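Local atomic coordinates of eEF1A lysine and N-terminal methyltransferase (Homo sapiens, PDB entry 5WCJ), a protein that methylates elongation factor eEF1A at a lysine and, through the C-terminal methyltransferase domain represented here, at its N terminus, using S-adenosyl-L-methionine. Residues R34-L39 against A218-R223; H61-K66 against R223-P228. All coordinates share one frame; numbering follows the deposited sequence.

Overall arrangement
Helix 211-226 supplies one partner in both contacts, and their centres lie about 10 Å apart on the same side of the domain's centre. Interaction 1 sets it against helix 36-41 at close range, with partly exposed Pro36 and Ala220 in front and the buried Leu39 and Leu221 behind. Interaction 2, nearer the helix's C-terminal end, is looser: one leucine methyl reaches the residues that close helix 55-63, and aromatic rings enter; of its touching residues only Phe64 is buried, His63 and Leu225 being partly exposed. Neither has a hydrogen bond between its segments. They are joined through Leu39 and Phe64, whose CG and CE2 atoms pack at 3.9 Å, forming one continuous apolar patch.

Interaction 1. Residues R34-L39 against A218-R223; sequences RNPELL and AQALER
Pro36 meets helix 211-226 with the CB-CG side of its ring. Its CG presses on CB of Ala220 at 3.3 Å, tighter than ordinary carbon-carbon contact, while CB of the same ring stands 4.1 Å from that methyl. CB of Pro36 also lies 4.0 Å from the backbone N of Leu221, so the ring sits against the helix surface itself and touches more than a side chain. The small alanine and the compact proline allow the backbones to come close, with Pro36 CA and Leu221 CA separated by 5.5 Å. A second, more buried pair lies alongside this one: CD2 of Leu39 and CD1 of Leu221 touch at 3.8 Å, a single methyl from each, with the two branched chains slanting across each other.

The contact joins a helix before the central sheet to one after it, in the Rossmann-like fold of a class I methyltransferase. Helix 36-41 comes just before strand 44-49, the first strand of the mixed seven-stranded sheet, whereas helix 211-226 follows strand 197-202, the last of that sheet along the chain. The whole sheet therefore lies between them in sequence, and the pairing is made by apolar side chains, without hydrogen bonds.

In both leucines CG stands opposite the backbone N (chi1 -167° in Leu39 and -173° in Leu221), which carries each branch point toward the other leucine, and chi2 then presents one methyl. The turn carrying Leu39 is closed by a bond from its N to Asn35 O (2.9 Å), one helical turn back. Beyond the pair, Leu39 rests on Leu30 and Leu33 and Leu221 on Ala31, residues of the loop leading into helix 36-41. The backbone O of Leu221 also accepts a hydrogen bond from Thr224 OG1.

Interaction 2. Residues H61-K66 against R223-P228; sequences HDHFPK and RTLRKP
The C-terminal end of helix 55-63, the helix of the beta-alpha-beta crossover between parallel strands 44-49 and 67-73 of the Rossmann-like fold, packs here against the last turn of helix 211-226. Leu225 makes the contact almost entirely with one methyl. Its CD2 touches the far part of the Phe64 ring, at 3.8 Å from CE1 and 3.9 Å from CZ, approaching the ring obliquely, and the two side chains cross at about a right angle. The same methyl reaches CB of His63 at 4.1 Å and so lies against two consecutive residues, His63 and Phe64. With CG of Leu225 opposite its carbonyl carbon (chi1 -60°), the branch extends from the helix toward the other segment, bridging backbones whose nearest CA atoms, those of His63 and Leu225, are 7.1 Å apart.

The imidazole of His63 passes near the carbonyl of Leu225, but at 4.1 Å from both CD2 and NE2 of the ring to Leu225 O the approach is too long for a hydrogen bond. Its orientation is set within its own helix: ND1 bonds to Phe59 O, and the ring stacks with that of Phe59. At Phe64 the helical conformation ends and the chain turns toward strand 67-73, with Phe64 O bound to Ser67 OG. The buried Phe64 ring lies between helix 211-226 and helix 36-41, where Leu40 meets it, and Leu30, of the loop before helix 36-41, adds a further apolar neighbour.

Interaction 1. Residues R34-L39 against A218-R223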
ATOM      1  N   ARG A  34      14.205   3.996   0.571  1.00 52.01           N
ATOM      2  CA  ARG A  34      15.524   4.083   1.253  1.00 64.87           C
ATOM      3  C   ARG A  34      16.311   2.789   1.110  1.00 68.99           C
ATOM      4  O   ARG A  34      15.777   1.782   0.639  1.00 66.66           O
ATOM      5  CB  ARG A  34      15.359   4.395   2.756  1.00 60.60           C
ATOM      6  N   ASN A  35      17.577   2.820   1.534  1.00 76.31           N
ATOM      7  CA  ASN A  35      18.449   1.638   1.498  1.00 82.20           C
ATOM      8  C   ASN A  35      17.664   0.351   1.828  1.00 85.32           C
ATOM      9  O   ASN A  35      17.152   0.221   2.938  1.00 88.54           O
ATOM     10  CB  ASN A  35      19.616   1.804   2.481  1.00 82.16           C
ATOM     11  N   PRO A  36      17.536  -0.580   0.858  1.00 88.05           N
ATOM     12  CA  PRO A  36      16.728  -1.802   1.051  1.00 85.63           C
ATOM     13  C   PRO A  36      17.313  -2.784   2.072  1.00 85.01           C
ATOM     14  O   PRO A  36      16.584  -3.640   2.591  1.00 81.58           O
ATOM     15  CB  PRO A  36      16.694  -2.433  -0.344  1.00 90.33           C
ATOM     16  CG  PRO A  36      17.927  -1.937  -1.004  1.00 93.48           C
ATOM     17  CD  PRO A  36      18.230  -0.582  -0.443  1.00 92.44           C
ATOM     18  N   GLU A  37      18.617  -2.669   2.331  1.00 79.67           N
ATOM     19  CA  GLU A  37      19.240  -3.288   3.496  1.00 73.28           C
ATOM     20  C   GLU A  37      18.571  -2.742   4.749  1.00 66.89           C
ATOM     21  O   GLU A  37      18.047  -3.508   5.569  1.00 64.79           O
ATOM     22  CB  GLU A  37      20.745  -2.998   3.530  1.00 76.61           C
ATOM     23  N   LEU A  38      18.549  -1.415   4.870  1.00 57.11           N
ATOM     24  CA  LEU A  38      17.915  -0.786   6.022  1.00 58.23           C
ATOM     25  C   LEU A  38      16.428  -1.092   6.135  1.00 52.57           C
ATOM     26  O   LEU A  38      15.931  -1.233   7.238  1.00 51.91           O
ATOM     27  CB  LEU A  38      18.124   0.737   6.045  1.00 60.71           C
ATOM     28  CG  LEU A  38      19.446   1.298   6.574  1.00 62.04           C
ATOM     29  CD1 LEU A  38      19.225   2.751   6.966  1.00 63.27           C
ATOM     30  CD2 LEU A  38      20.013   0.512   7.751  1.00 61.72           C
ATOM     31  N   LEU A  39      15.745  -1.221   4.998  1.00 50.71           N
ATOM     32  CA  LEU A  39      14.286  -1.402   4.931  1.00 47.29           C
ATOM     33  C   LEU A  39      13.735  -2.545   5.789  1.00 42.23           C
ATOM     34  O   LEU A  39      12.700  -2.393   6.426  1.00 46.97           O
ATOM     35  CB  LEU A  39      13.881  -1.599   3.470  1.00 51.65           C
ATOM     36  CG  LEU A  39      12.432  -1.534   3.026  1.00 55.83           C
ATOM     37  CD1 LEU A  39      11.858  -0.149   3.270  1.00 58.09           C
ATOM     38  CD2 LEU A  39      12.367  -1.886   1.546  1.00 54.91           C
ATOM     39  N   ALA A 218      16.003  -1.388  -6.724  1.00 39.03           N
ATOM     40  CA  ALA A 218      15.064  -2.466  -7.067  1.00 39.66           C
ATOM     41  C   ALA A 218      15.695  -3.845  -6.976  1.00 40.37           C
ATOM     42  O   ALA A 218      15.104  -4.759  -6.437  1.00 39.31           O
ATOM     43  CB  ALA A 218      14.470  -2.273  -8.458  1.00 38.97           C
ATOM     44  N   GLN A 219      16.895  -4.004  -7.519  1.00 42.74           N
ATOM     45  CA  GLN A 219      17.532  -5.327  -7.536  1.00 46.33           C
ATOM     46  C   GLN A 219      17.899  -5.809  -6.130  1.00 44.46           C
ATOM     47  O   GLN A 219      17.762  -6.986  -5.816  1.00 51.04           O
ATOM     48  CB  GLN A 219      18.755  -5.317  -8.456  1.00 49.41           C
ATOM     49  CG  GLN A 219      18.352  -5.157  -9.920  1.00 53.78           C
ATOM     50  CD  GLN A 219      19.527  -4.989 -10.862  1.00 58.92           C
ATOM     51  OE1 GLN A 219      20.609  -4.542 -10.467  1.00 59.17           O
ATOM     52  NE2 GLN A 219      19.310  -5.331 -12.126  1.00 60.56           N
ATOM     53  N   ALA A 220      18.352  -4.886  -5.298  1.00 45.55           N
ATOM     54  CA  ALA A 220      18.638  -5.175  -3.901  1.00 47.07           C
ATOM     55  C   ALA A 220      17.387  -5.659  -3.140  1.00 48.61           C
ATOM     56  O   ALA A 220      17.459  -6.637  -2.401  1.00 46.17           O
ATOM     57  CB  ALA A 220      19.223  -3.945  -3.236  1.00 47.63           C
ATOM     58  N   LEU A 221      16.241  -5.006  -3.365  1.00 44.03           N
ATOM     59  CA  LEU A 221      14.995  -5.423  -2.721  1.00 43.33           C
ATOM     60  C   LEU A 221      14.596  -6.828  -3.106  1.00 42.30           C
ATOM     61  O   LEU A 221      14.252  -7.618  -2.242  1.00 42.93           O
ATOM     62  CB  LEU A 221      13.844  -4.450  -3.031  1.00 42.94           C
ATOM     63  CG  LEU A 221      12.516  -4.681  -2.289  1.00 44.15           C
ATOM     64  CD1 LEU A 221      12.686  -4.840  -0.784  1.00 46.11           C
ATOM     65  CD2 LEU A 221      11.560  -3.548  -2.591  1.00 43.78           C
ATOM     66  N   GLU A 222      14.666  -7.154  -4.400  1.00 46.45           N
ATOM     67  CA  GLU A 222      14.225  -8.475  -4.883  1.00 50.51           C
ATOM     68  C   GLU A 222      15.114  -9.623  -4.376  1.00 53.26           C
ATOM     69  O   GLU A 222      14.639 -10.751  -4.237  1.00 53.94           O
ATOM     70  CB  GLU A 222      14.165  -8.520  -6.412  1.00 52.18           C
ATOM     71  N   ARG A 223      16.387  -9.323  -4.117  1.00 56.86           N
ATOM     72  CA  ARG A 223      17.351 -10.310  -3.606  1.00 64.55           C
ATOM     73  C   ARG A 223      16.959 -10.777  -2.205  1.00 64.91           C
ATOM     74  O   ARG A 223      16.983 -11.972  -1.910  1.00 66.53           O
ATOM     75  CB  ARG A 223      18.767  -9.718  -3.565  1.00 60.36           C
TER

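Interaction 2. Residues H61-K66 against R223-P228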
ATOM      1  N   HIS A  61       3.689  -8.335   6.301  1.00 25.15           N
ATOM      2  CA  HIS A  61       3.798  -8.722   7.716  1.00 27.79           C
ATOM      3  C   HIS A  61       4.835  -9.815   7.889  1.00 28.19           C
ATOM      4  O   HIS A  61       5.682  -9.729   8.761  1.00 30.90           O
ATOM      5  CB  HIS A  61       2.452  -9.218   8.226  1.00 29.12           C
ATOM      6  CG  HIS A  61       2.493  -9.780   9.610  1.00 31.76           C
ATOM      7  ND1 HIS A  61       2.422  -8.986  10.735  1.00 36.12           N
ATOM      8  CD2 HIS A  61       2.576 -11.059  10.050  1.00 35.93           C
ATOM      9  CE1 HIS A  61       2.463  -9.754  11.813  1.00 37.97           C
ATOM     10  NE2 HIS A  61       2.560 -11.016  11.425  1.00 36.30           N
ATOM     11  N   ASP A  62       4.770 -10.829   7.040  1.00 30.67           N
ATOM     12  CA  ASP A  62       5.664 -12.014   7.134  1.00 32.81           C
ATOM     13  C   ASP A  62       7.100 -11.751   6.702  1.00 35.57           C
ATOM     14  O   ASP A  62       8.025 -12.374   7.237  1.00 35.64           O
ATOM     15  CB  ASP A  62       5.112 -13.180   6.296  1.00 34.23           C
ATOM     16  CG  ASP A  62       3.877 -13.843   6.922  1.00 38.29           C
ATOM     17  OD1 ASP A  62       3.560 -13.597   8.106  1.00 39.16           O
ATOM     18  OD2 ASP A  62       3.234 -14.638   6.214  1.00 41.14           O
ATOM     19  N   HIS A  63       7.308 -10.868   5.725  1.00 32.55           N
ATOM     20  CA  HIS A  63       8.651 -10.622   5.194  1.00 34.07           C
ATOM     21  C   HIS A  63       9.353  -9.408   5.811  1.00 33.58           C
ATOM     22  O   HIS A  63      10.577  -9.304   5.724  1.00 32.85           O
ATOM     23  CB  HIS A  63       8.611 -10.506   3.669  1.00 35.07           C
ATOM     24  CG  HIS A  63       8.464 -11.823   2.989  1.00 40.01           C
ATOM     25  ND1 HIS A  63       7.246 -12.464   2.860  1.00 43.70           N
ATOM     26  CD2 HIS A  63       9.391 -12.658   2.461  1.00 40.32           C
ATOM     27  CE1 HIS A  63       7.429 -13.623   2.251  1.00 43.80           C
ATOM     28  NE2 HIS A  63       8.719 -13.760   1.994  1.00 45.16           N
ATOM     29  N   PHE A  64       8.583  -8.493   6.396  1.00 29.07           N
ATOM     30  CA  PHE A  64       9.133  -7.318   7.047  1.00 31.28           C
ATOM     31  C   PHE A  64       8.782  -7.381   8.539  1.00 30.45           C
ATOM     32  O   PHE A  64       7.764  -6.828   8.977  1.00 28.88           O
ATOM     33  CB  PHE A  64       8.588  -6.034   6.386  1.00 31.61           C
ATOM     34  CG  PHE A  64       8.988  -5.870   4.940  1.00 32.51           C
ATOM     35  CD1 PHE A  64       8.349  -6.586   3.939  1.00 32.24           C
ATOM     36  CD2 PHE A  64       9.988  -4.977   4.575  1.00 37.68           C
ATOM     37  CE1 PHE A  64       8.705  -6.437   2.612  1.00 34.16           C
ATOM     38  CE2 PHE A  64      10.343  -4.811   3.242  1.00 37.61           C
ATOM     39  CZ  PHE A  64       9.716  -5.557   2.258  1.00 36.69           C
ATOM     40  N   PRO A  65       9.636  -8.032   9.353  1.00 32.45           N
ATOM     41  CA  PRO A  65       9.279  -8.249  10.766  1.00 33.00           C
ATOM     42  C   PRO A  65       9.072  -6.985  11.629  1.00 30.97           C
ATOM     43  O   PRO A  65       8.432  -7.056  12.675  1.00 31.95           O
ATOM     44  CB  PRO A  65      10.442  -9.123  11.296  1.00 35.99           C
ATOM     45  CG  PRO A  65      11.563  -8.876  10.363  1.00 34.72           C
ATOM     46  CD  PRO A  65      10.945  -8.642   9.014  1.00 34.05           C
ATOM     47  N   LYS A  66       9.552  -5.836  11.180  1.00 28.84           N
ATOM     48  CA  LYS A  66       9.294  -4.579  11.873  1.00 29.91           C
ATOM     49  C   LYS A  66       8.213  -3.705  11.207  1.00 27.89           C
ATOM     50  O   LYS A  66       8.062  -2.551  11.576  1.00 29.04           O
ATOM     51  CB  LYS A  66      10.590  -3.779  11.990  1.00 29.16           C
ATOM     52  CG  LYS A  66      11.634  -4.499  12.828  1.00 31.67           C
ATOM     53  CD  LYS A  66      12.875  -3.626  12.937  1.00 32.28           C
ATOM     54  CE  LYS A  66      13.994  -4.333  13.672  1.00 34.26           C
ATOM     55  NZ  LYS A  66      15.039  -3.365  14.057  1.00 31.64           N
ATOM     56  N   ARG A 223      16.387  -9.323  -4.117  1.00 56.86           N
ATOM     57  CA  ARG A 223      17.351 -10.310  -3.606  1.00 64.55           C
ATOM     58  C   ARG A 223      16.959 -10.777  -2.205  1.00 64.91           C
ATOM     59  O   ARG A 223      16.983 -11.972  -1.910  1.00 66.53           O
ATOM     60  CB  ARG A 223      18.767  -9.718  -3.565  1.00 60.36           C
ATOM     61  N   THR A 224      16.586  -9.821  -1.359  1.00 66.28           N
ATOM     62  CA  THR A 224      16.154 -10.117   0.008  1.00 66.21           C
ATOM     63  C   THR A 224      14.814 -10.881   0.027  1.00 62.03           C
ATOM     64  O   THR A 224      14.690 -11.901   0.691  1.00 58.69           O
ATOM     65  CB  THR A 224      16.060  -8.833   0.857  1.00 67.01           C
ATOM     66  OG1 THR A 224      15.007  -8.003   0.360  1.00 76.21           O
ATOM     67  CG2 THR A 224      17.377  -8.056   0.825  1.00 67.15           C
ATOM     68  N   LEU A 225      13.835 -10.422  -0.743  1.00 55.93           N
ATOM     69  CA  LEU A 225      12.500 -11.052  -0.741  1.00 59.42           C
ATOM     70  C   LEU A 225      12.428 -12.473  -1.337  1.00 64.57           C
ATOM     71  O   LEU A 225      11.482 -13.222  -1.050  1.00 63.65           O
ATOM     72  CB  LEU A 225      11.488 -10.145  -1.445  1.00 55.42           C
ATOM     73  CG  LEU A 225      11.334  -8.778  -0.773  1.00 53.34           C
ATOM     74  CD1 LEU A 225      10.389  -7.905  -1.573  1.00 52.12           C
ATOM     75  CD2 LEU A 225      10.872  -8.928   0.672  1.00 51.92           C
ATOM     76  N   ARG A 226      13.408 -12.820  -2.175  1.00 66.33           N
ATOM     77  CA  ARG A 226      13.553 -14.173  -2.716  1.00 70.27           C
ATOM     78  C   ARG A 226      14.266 -15.109  -1.719  1.00 73.03           C
ATOM     79  O   ARG A 226      14.005 -16.320  -1.721  1.00 72.37           O
ATOM     80  CB  ARG A 226      14.316 -14.138  -4.047  1.00 66.15           C
ATOM     81  N   LYS A 227      15.164 -14.547  -0.894  1.00 73.41           N
ATOM     82  CA  LYS A 227      15.885 -15.292   0.154  1.00 75.52           C
ATOM     83  C   LYS A 227      14.922 -16.107   1.045  1.00 79.07           C
ATOM     84  O   LYS A 227      13.994 -15.531   1.626  1.00 76.87           O
ATOM     85  CB  LYS A 227      16.718 -14.334   1.026  1.00 74.32           C
ATOM     86  CG  LYS A 227      17.366 -14.972   2.249  1.00 74.99           C
ATOM     87  N   PRO A 228      15.132 -17.444   1.151  1.00 82.50           N
ATOM     88  CA  PRO A 228      14.197 -18.249   1.947  1.00 82.07           C
ATOM     89  C   PRO A 228      14.457 -18.109   3.451  1.00 76.79           C
ATOM     90  O   PRO A 228      15.538 -17.664   3.850  1.00 72.35           O
ATOM     91  CB  PRO A 228      14.465 -19.689   1.464  1.00 83.03           C
ATOM     92  CG  PRO A 228      15.795 -19.663   0.768  1.00 82.95           C
ATOM     93  CD  PRO A 228      16.304 -18.246   0.739  1.00 84.13           C
TER